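Local atomic coordinates of McyG protein (Microcystis aeruginosa PCC 7806, PDB entry 4R0M), a protein that binds phenylalanyl-adenylate in its adenylation domain and probably activates carboxylic acid substrates for loading onto a peptidyl carrier domain during microcystin biosynthesis. Residues Q215-N220 with H266-S271; T35-D40 with D243-P248; T27-H32 with D239-Q244. All blocks are in the same frame, centred on the assembly; numbering follows the deposited sequence.

Interaction 1. Residues Q215-N220 with H266-S271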
# COMPACT_ATOMS: atom_id res chain seq x y z
N GLN A 215 -10.65 21.54 -7.25
CA GLN A 215 -9.42 22.24 -7.61
C GLN A 215 -8.15 21.48 -7.17
O GLN A 215 -7.04 21.91 -7.48
CB GLN A 215 -9.40 23.66 -7.04
CG GLN A 215 -10.39 24.63 -7.69
CD GLN A 215 -11.75 24.64 -7.02
OE1 GLN A 215 -11.86 24.56 -5.79
NE2 GLN A 215 -12.80 24.76 -7.82
N GLU A 216 -8.33 20.37 -6.46
CA GLU A 216 -7.19 19.57 -5.99
C GLU A 216 -6.43 18.94 -7.15
O GLU A 216 -7.00 18.70 -8.22
CB GLU A 216 -7.63 18.46 -5.02
CG GLU A 216 -8.41 18.91 -3.79
CD GLU A 216 -7.64 19.82 -2.85
OE1 GLU A 216 -6.41 19.96 -3.02
OE2 GLU A 216 -8.27 20.39 -1.94
N VAL A 217 -5.15 18.70 -6.93
CA VAL A 217 -4.33 17.94 -7.87
C VAL A 217 -3.65 16.81 -7.10
O VAL A 217 -2.79 17.05 -6.26
CB VAL A 217 -3.27 18.83 -8.57
CG1 VAL A 217 -2.44 18.01 -9.54
CG2 VAL A 217 -3.94 20.00 -9.30
N THR A 218 -4.09 15.58 -7.37
CA THR A 218 -3.53 14.40 -6.72
C THR A 218 -2.43 13.78 -7.58
O THR A 218 -2.52 13.79 -8.80
CB THR A 218 -4.60 13.33 -6.41
OG1 THR A 218 -5.14 12.82 -7.63
CG2 THR A 218 -5.72 13.91 -5.55
N LEU A 219 -1.41 13.24 -6.92
CA LEU A 219 -0.34 12.50 -7.59
C LEU A 219 -0.07 11.18 -6.88
O LEU A 219 0.25 11.16 -5.69
CB LEU A 219 0.94 13.34 -7.71
CG LEU A 219 2.16 12.74 -8.41
CD1 LEU A 219 2.97 13.81 -9.12
CD2 LEU A 219 3.04 11.95 -7.46
N ASN A 220 -0.18 10.09 -7.64
CA ASN A 220 0.13 8.76 -7.14
C ASN A 220 1.33 8.17 -7.88
O ASN A 220 1.44 8.29 -9.10
CB ASN A 220 -1.07 7.83 -7.30
CG ASN A 220 -0.73 6.39 -6.95
OD1 ASN A 220 -0.45 6.07 -5.79
ND2 ASN A 220 -0.76 5.51 -7.94
N HIS A 266 3.50 20.25 -11.52
CA HIS A 266 2.06 20.09 -11.68
C HIS A 266 1.26 20.74 -10.58
O HIS A 266 0.04 20.59 -10.54
CB HIS A 266 1.70 18.62 -11.79
CG HIS A 266 2.12 17.99 -13.09
ND1 HIS A 266 1.35 18.04 -14.19
CD2 HIS A 266 3.27 17.28 -13.44
CE1 HIS A 266 1.97 17.39 -15.20
NE2 HIS A 266 3.14 16.93 -14.74
N GLN A 267 1.94 21.47 -9.70
CA GLN A 267 1.31 22.12 -8.56
C GLN A 267 0.41 21.15 -7.79
O GLN A 267 -0.79 21.40 -7.60
CB GLN A 267 0.56 23.39 -8.99
CG GLN A 267 1.47 24.56 -9.35
CD GLN A 267 2.25 25.08 -8.16
OE1 GLN A 267 3.47 24.88 -8.07
NE2 GLN A 267 1.56 25.73 -7.23
N VAL A 268 1.01 20.04 -7.36
CA VAL A 268 0.30 18.96 -6.69
C VAL A 268 -0.04 19.34 -5.25
O VAL A 268 0.80 19.88 -4.53
CB VAL A 268 1.13 17.66 -6.75
CG1 VAL A 268 0.52 16.56 -5.89
CG2 VAL A 268 1.28 17.19 -8.19
N SER A 269 -1.28 19.06 -4.86
CA SER A 269 -1.78 19.42 -3.53
C SER A 269 -1.95 18.22 -2.60
O SER A 269 -1.95 18.38 -1.38
CB SER A 269 -3.10 20.19 -3.65
OG SER A 269 -4.08 19.41 -4.32
N ILE A 270 -2.13 17.04 -3.19
CA ILE A 270 -2.35 15.80 -2.43
C ILE A 270 -1.47 14.69 -3.00
O ILE A 270 -1.50 14.41 -4.20
CB ILE A 270 -3.83 15.34 -2.48
CG1 ILE A 270 -4.78 16.43 -1.97
CG2 ILE A 270 -4.02 14.05 -1.69
CD1 ILE A 270 -6.24 16.18 -2.29
N SER A 271 -0.68 14.06 -2.13
CA SER A 271 0.15 12.92 -2.53
C SER A 271 0.37 11.97 -1.35
O SER A 271 -0.06 12.24 -0.23
CB SER A 271 1.48 13.38 -3.13
OG SER A 271 2.05 12.36 -3.93

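Interaction 2. Residues T35-D40 with D243-P248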
# COMPACT_ATOMS: atom_id res chain seq x y z
N THR A 35 -3.80 12.43 -15.89
CA THR A 35 -2.51 12.63 -16.53
C THR A 35 -1.62 11.43 -16.22
O THR A 35 -1.29 11.17 -15.05
CB THR A 35 -1.83 13.92 -16.04
OG1 THR A 35 -2.70 15.04 -16.27
CG2 THR A 35 -0.51 14.16 -16.78
N TYR A 36 -1.25 10.68 -17.26
CA TYR A 36 -0.34 9.55 -17.12
C TYR A 36 1.08 9.97 -17.42
O TYR A 36 1.37 10.46 -18.52
CB TYR A 36 -0.73 8.41 -18.07
CG TYR A 36 -2.14 7.90 -17.93
CD1 TYR A 36 -2.47 6.96 -16.96
CD2 TYR A 36 -3.15 8.33 -18.80
CE1 TYR A 36 -3.77 6.47 -16.85
CE2 TYR A 36 -4.44 7.85 -18.70
CZ TYR A 36 -4.75 6.92 -17.72
OH TYR A 36 -6.04 6.45 -17.62
N ILE A 37 1.97 9.79 -16.45
CA ILE A 37 3.40 9.96 -16.70
C ILE A 37 3.96 8.62 -17.18
O ILE A 37 3.75 7.59 -16.53
CB ILE A 37 4.17 10.43 -15.44
CG1 ILE A 37 3.48 11.63 -14.78
CG2 ILE A 37 5.63 10.73 -15.76
CD1 ILE A 37 3.40 12.89 -15.62
N ARG A 38 4.63 8.63 -18.32
CA ARG A 38 5.26 7.42 -18.85
C ARG A 38 6.66 7.24 -18.27
O ARG A 38 7.18 8.15 -17.61
CB ARG A 38 5.28 7.46 -20.38
CG ARG A 38 3.96 7.07 -21.01
CD ARG A 38 3.93 7.30 -22.51
NE ARG A 38 3.83 8.72 -22.85
CZ ARG A 38 3.06 9.22 -23.81
NH1 ARG A 38 2.28 8.42 -24.53
NH2 ARG A 38 3.05 10.52 -24.04
N ASN A 39 7.26 6.08 -18.52
CA ASN A 39 8.62 5.78 -18.04
C ASN A 39 9.69 6.75 -18.54
O ASN A 39 10.63 7.06 -17.81
CB ASN A 39 9.01 4.34 -18.37
CG ASN A 39 8.43 3.33 -17.39
OD1 ASN A 39 8.86 3.25 -16.24
ND2 ASN A 39 7.45 2.56 -17.85
N ASP A 40 9.52 7.24 -19.77
CA ASP A 40 10.44 8.23 -20.34
C ASP A 40 10.08 9.66 -19.94
O ASP A 40 10.57 10.62 -20.55
CB ASP A 40 10.51 8.08 -21.87
CG ASP A 40 9.16 8.26 -22.56
OD1 ASP A 40 8.14 8.49 -21.86
OD2 ASP A 40 9.11 8.15 -23.80
N ASP A 243 -8.13 16.96 -10.98
CA ASP A 243 -7.02 16.38 -11.74
C ASP A 243 -6.29 15.31 -10.93
O ASP A 243 -6.01 15.50 -9.74
CB ASP A 243 -6.04 17.47 -12.17
CG ASP A 243 -6.45 18.16 -13.46
OD1 ASP A 243 -7.04 17.50 -14.34
OD2 ASP A 243 -6.18 19.38 -13.59
N GLN A 244 -6.01 14.18 -11.58
CA GLN A 244 -5.22 13.12 -10.96
C GLN A 244 -4.05 12.68 -11.85
O GLN A 244 -4.19 12.57 -13.07
CB GLN A 244 -6.09 11.92 -10.54
CG GLN A 244 -6.76 11.15 -11.68
CD GLN A 244 -7.52 9.94 -11.18
OE1 GLN A 244 -6.95 8.87 -10.96
NE2 GLN A 244 -8.83 10.10 -11.00
N ILE A 245 -2.91 12.44 -11.21
CA ILE A 245 -1.69 12.07 -11.90
C ILE A 245 -1.21 10.71 -11.40
O ILE A 245 -1.24 10.43 -10.20
CB ILE A 245 -0.58 13.13 -11.70
CG1 ILE A 245 -1.13 14.53 -12.00
CG2 ILE A 245 0.62 12.83 -12.59
CD1 ILE A 245 -0.36 15.66 -11.35
N HIS A 246 -0.77 9.87 -12.34
CA HIS A 246 -0.24 8.55 -12.01
C HIS A 246 1.11 8.32 -12.63
O HIS A 246 1.27 8.40 -13.85
CB HIS A 246 -1.23 7.46 -12.39
CG HIS A 246 -2.48 7.47 -11.56
ND1 HIS A 246 -2.55 6.88 -10.35
CD2 HIS A 246 -3.73 8.05 -11.78
CE1 HIS A 246 -3.78 7.06 -9.83
NE2 HIS A 246 -4.50 7.77 -10.70
N VAL A 247 2.08 8.04 -11.77
CA VAL A 247 3.48 7.84 -12.17
C VAL A 247 3.87 6.40 -11.84
O VAL A 247 3.50 5.90 -10.78
CB VAL A 247 4.41 8.81 -11.40
CG1 VAL A 247 5.78 8.89 -12.06
CG2 VAL A 247 3.79 10.20 -11.29
N PRO A 248 4.61 5.72 -12.74
CA PRO A 248 5.09 4.37 -12.42
C PRO A 248 6.12 4.42 -11.29
O PRO A 248 6.97 5.31 -11.27
CB PRO A 248 5.74 3.89 -13.72
CG PRO A 248 5.30 4.85 -14.78
CD PRO A 248 5.07 6.15 -14.08
O HOH W 1 -4.69 15.56 -14.60

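Interaction 3. Residues T27-H32 with D239-Q244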
# COMPACT_ATOMS: atom_id res chain seq x y z
N THR A 27 -17.51 13.50 -15.93
CA THR A 27 -17.36 13.76 -17.37
C THR A 27 -17.72 15.19 -17.78
O THR A 27 -17.13 15.74 -18.71
CB THR A 27 -18.18 12.78 -18.23
OG1 THR A 27 -19.55 12.81 -17.80
CG2 THR A 27 -17.65 11.37 -18.10
N LYS A 28 -18.69 15.78 -17.08
CA LYS A 28 -19.14 17.16 -17.33
C LYS A 28 -17.99 18.16 -17.23
O LYS A 28 -17.98 19.18 -17.93
CB LYS A 28 -20.27 17.54 -16.38
CG LYS A 28 -21.58 16.82 -16.67
CD LYS A 28 -22.42 16.67 -15.41
CE LYS A 28 -23.64 15.80 -15.68
NZ LYS A 28 -24.36 15.44 -14.42
N HIS A 29 -17.03 17.86 -16.35
CA HIS A 29 -15.83 18.67 -16.20
C HIS A 29 -14.80 18.22 -17.21
O HIS A 29 -13.84 17.53 -16.88
CB HIS A 29 -15.27 18.55 -14.79
CG HIS A 29 -16.27 18.87 -13.71
ND1 HIS A 29 -16.28 20.04 -13.05
CD2 HIS A 29 -17.33 18.12 -13.18
CE1 HIS A 29 -17.28 20.05 -12.15
NE2 HIS A 29 -17.92 18.87 -12.23
N ASN A 30 -15.02 18.61 -18.47
CA ASN A 30 -14.08 18.28 -19.55
C ASN A 30 -12.73 18.99 -19.38
O ASN A 30 -11.80 18.79 -20.16
CB ASN A 30 -14.69 18.57 -20.94
CG ASN A 30 -15.46 19.88 -20.99
OD1 ASN A 30 -15.03 20.90 -20.43
ND2 ASN A 30 -16.60 19.86 -21.66
N ASN A 31 -12.70 19.81 -18.34
CA ASN A 31 -11.50 20.47 -17.90
C ASN A 31 -10.45 19.47 -17.37
O ASN A 31 -9.28 19.55 -17.65
CB ASN A 31 -11.79 21.54 -16.80
CG ASN A 31 -12.52 22.81 -17.28
OD1 ASN A 31 -12.47 23.14 -18.42
ND2 ASN A 31 -13.04 23.56 -16.39
N HIS A 32 -10.92 18.52 -16.59
CA HIS A 32 -10.07 17.65 -15.77
C HIS A 32 -10.10 16.21 -16.18
O HIS A 32 -10.95 15.78 -16.97
CB HIS A 32 -10.46 17.80 -14.30
CG HIS A 32 -10.46 19.23 -13.81
ND1 HIS A 32 -9.32 19.88 -13.49
CD2 HIS A 32 -11.50 20.13 -13.60
CE1 HIS A 32 -9.62 21.13 -13.09
NE2 HIS A 32 -10.96 21.28 -13.16
N ASP A 239 -14.51 11.31 -7.88
CA ASP A 239 -15.60 11.81 -7.03
C ASP A 239 -15.55 13.33 -6.89
O ASP A 239 -16.58 14.00 -6.92
CB ASP A 239 -15.55 11.15 -5.65
CG ASP A 239 -16.84 11.30 -4.87
OD1 ASP A 239 -17.91 11.49 -5.49
OD2 ASP A 239 -16.79 11.21 -3.62
N LEU A 240 -14.34 13.87 -6.74
CA LEU A 240 -14.11 15.31 -6.67
C LEU A 240 -14.14 15.96 -8.04
O LEU A 240 -14.32 17.18 -8.15
CB LEU A 240 -12.76 15.60 -6.00
CG LEU A 240 -12.62 15.42 -4.49
CD1 LEU A 240 -11.15 15.33 -4.12
CD2 LEU A 240 -13.31 16.55 -3.74
N ALA A 241 -13.97 15.15 -9.09
CA ALA A 241 -13.79 15.63 -10.47
C ALA A 241 -12.53 16.51 -10.61
O ALA A 241 -12.49 17.42 -11.43
CB ALA A 241 -15.03 16.36 -10.97
N CYS A 242 -11.52 16.21 -9.81
CA CYS A 242 -10.27 16.96 -9.83
C CYS A 242 -9.23 16.27 -10.71
O CYS A 242 -9.42 15.13 -11.13
CB CYS A 242 -9.73 17.15 -8.40
SG CYS A 242 -8.99 15.68 -7.65
N ASP A 243 -8.13 16.96 -10.98
CA ASP A 243 -7.02 16.38 -11.74
C ASP A 243 -6.29 15.31 -10.93
O ASP A 243 -6.01 15.50 -9.74
CB ASP A 243 -6.04 17.47 -12.17
CG ASP A 243 -6.45 18.16 -13.46
OD1 ASP A 243 -7.04 17.50 -14.34
OD2 ASP A 243 -6.18 19.38 -13.59
N GLN A 244 -6.01 14.18 -11.58
CA GLN A 244 -5.22 13.12 -10.96
C GLN A 244 -4.05 12.68 -11.85
O GLN A 244 -4.19 12.57 -13.07
CB GLN A 244 -6.09 11.92 -10.54
CG GLN A 244 -6.76 11.15 -11.68
CD GLN A 244 -7.52 9.94 -11.18
OE1 GLN A 244 -6.95 8.87 -10.96
NE2 GLN A 244 -8.83 10.10 -11.00

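Interaction 1. Residues Q215-N220 with H266-S271
Two backbone N-H groups converge on V217 O: S269 N at 2.9 Å, lying in the carbonyl plane, and I270 N at 3.1 Å, standing above that plane. This double grip marks where strands 217-220 and 270-273 begin to run side by side as parallel neighbours in the large mixed sheet of the adenylation domain, an ANL-superfamily fold. The pairing continues with L219 N, whose bond to I270 O (3.0 Å) runs nearly along the C=O axis, and T218 pairs with I270 as a parallel bridge.

S269 supplies a second junction through its side chain. With chi1 59°, OG sits in the crowded position between its own N and carbonyl carbon, where it accepts from V217 N along an almost straight N-H path (168°) and donates to E216 OE1 at 2.7 Å, on the lone pair directed away from the other carboxylate oxygen. E216 reaches back because its chain bends at chi2; OE2 forms a salt bridge with K299. An alanine in place of E216 would remove the carboxylate and would probably leave S269 OG less firmly oriented and K299 without this buried counter-charge.

Apolar packing divides between the two sheet faces. On the side of T218 and I270 these side chains lie alongside each other, pointing the same way, and I270 CD1 also touches the E216 chain. On the opposite side L219 crosses V268 at about a right angle, with L219 CB 3.7 Å from V268 CG1, and W259 and L262 of helix 258-265 pack on L219. S271, its OG anti to the backbone N, takes part in two bonds: W259 NE1 is one partner, and OG donates to L219 O at 2.8 Å from above the carbonyl plane.

Interaction 2. Residues T35-D40 with D243-P248
Three backbone hydrogen bonds join strands 33-37 and 243-246 in parallel register, T35 opposite I245 and Y36 opposite H246. T35 N donates to Q244 O at 2.9 Å, and H246 N returns a bond to T35 O; both run nearly along the C=O axis of their acceptors. The third, from I37 N to H246 O, measures 3.0 Å. The short strand axes come within 4.9 Å and differ in direction by 17°, as expected of adjacent strands in a twisted sheet.

I37 carries the apolar part. Its CG1, anti to the carbonyl carbon, lies 3.8 Å from V247 CG2 and equally near I245 CG2; I37 and V247 run side by side, whereas I37 crosses I245 obliquely. Beyond the last backbone bond P248, which has no N-H to give, sets its ring carbon CD 3.1 Å from I37 O.

The next shell fixes the groups on the Y36-H246 face. H246 NE2 donates to Q244 OE1 at 2.7 Å, the acceptor lying in the imidazole plane and offering a lone pair, while ND1 receives N220 ND2 from the neighbouring strand. Both ring nitrogens are thus engaged, which holds the ring's rotation and is consistent with a neutral imidazole protonated on NE2. Y48 OH pairs with Q244 NE2 and helps place the amide. At the opposite face water 1 sits 2.6 Å from T35 OG1.

Strand 43-47 flanks 33-37 on its far side, strand 217-220 borders 243-246, and helix 80-93 packs against the Y36 ring through Q81, I84 and P85.

Interaction 3. Residues T27-H32 with D239-Q244
A Schellman motif closes helix 227-240, and its C-prime residue, A241, is the point on which the loop between helix 19-27 and strand 33-37 packs. The positive phi of A241 (61°) accompanies the closing bonds from C242 N to A237 O and from A241 N to V238 O, and the methyl group of A241, at this helix end, meets H29. A241 CB lies over one face of the H29 imidazole, 3.9 Å from the ring centroid and displaced toward the CD2 rim: a CH-pi contact, with CD2 itself 3.6 Å from the methyl carbon.

The loop presents its second histidine by folding into a type I turn from H29 to H32, closed by H32 N to H29 O at 3.1 Å. H32 then turns its CB toward the link between helix and strand, 3.5 Å from A241 O, and N31 CB lies above one ring face. At the ring edge H32 ND1 donates to D243 OD2 at 3.2 Å, with an N-H...O angle of 160°. The oxygen lies in the imidazole plane, yet the donor arrives from above the carboxylate plane, the two groups being turned 67° apart. D243 OD1 is bonded to G33 N, so the carboxylate spans H32 and the residue after it, tying the start of strand 33-37 to that of 243-246.

Approach from above the carboxylate plane, together with the bond's length, suggests a bond well aimed on the histidine side but off any preferred direction of the carboxylate, and so probably rather weak. A carboxylate this close would nevertheless probably stabilise protonated H32 and raise its pKa.

Strand 243-246 is the common element: it takes part in interactions 2 and 3, which share D243 and Q244, and it borders strand 217-220 of interaction 1 in the same sheet. The seam between interactions 1 and 2, whose centres are 12 Å apart, holds probable hydrogen bonds from I245 N to T218 O and from V247 N to N220 O, both 2.8 Å. T218 N probably bonds to D243 O at 3.1 Å, linking interactions 1 and 3. Of interactions 1 and 2, the first is nearer the bound phenylalanyl-adenylate: the I270 side chain is about 9 Å from it and the H246 side chain about 12 Å.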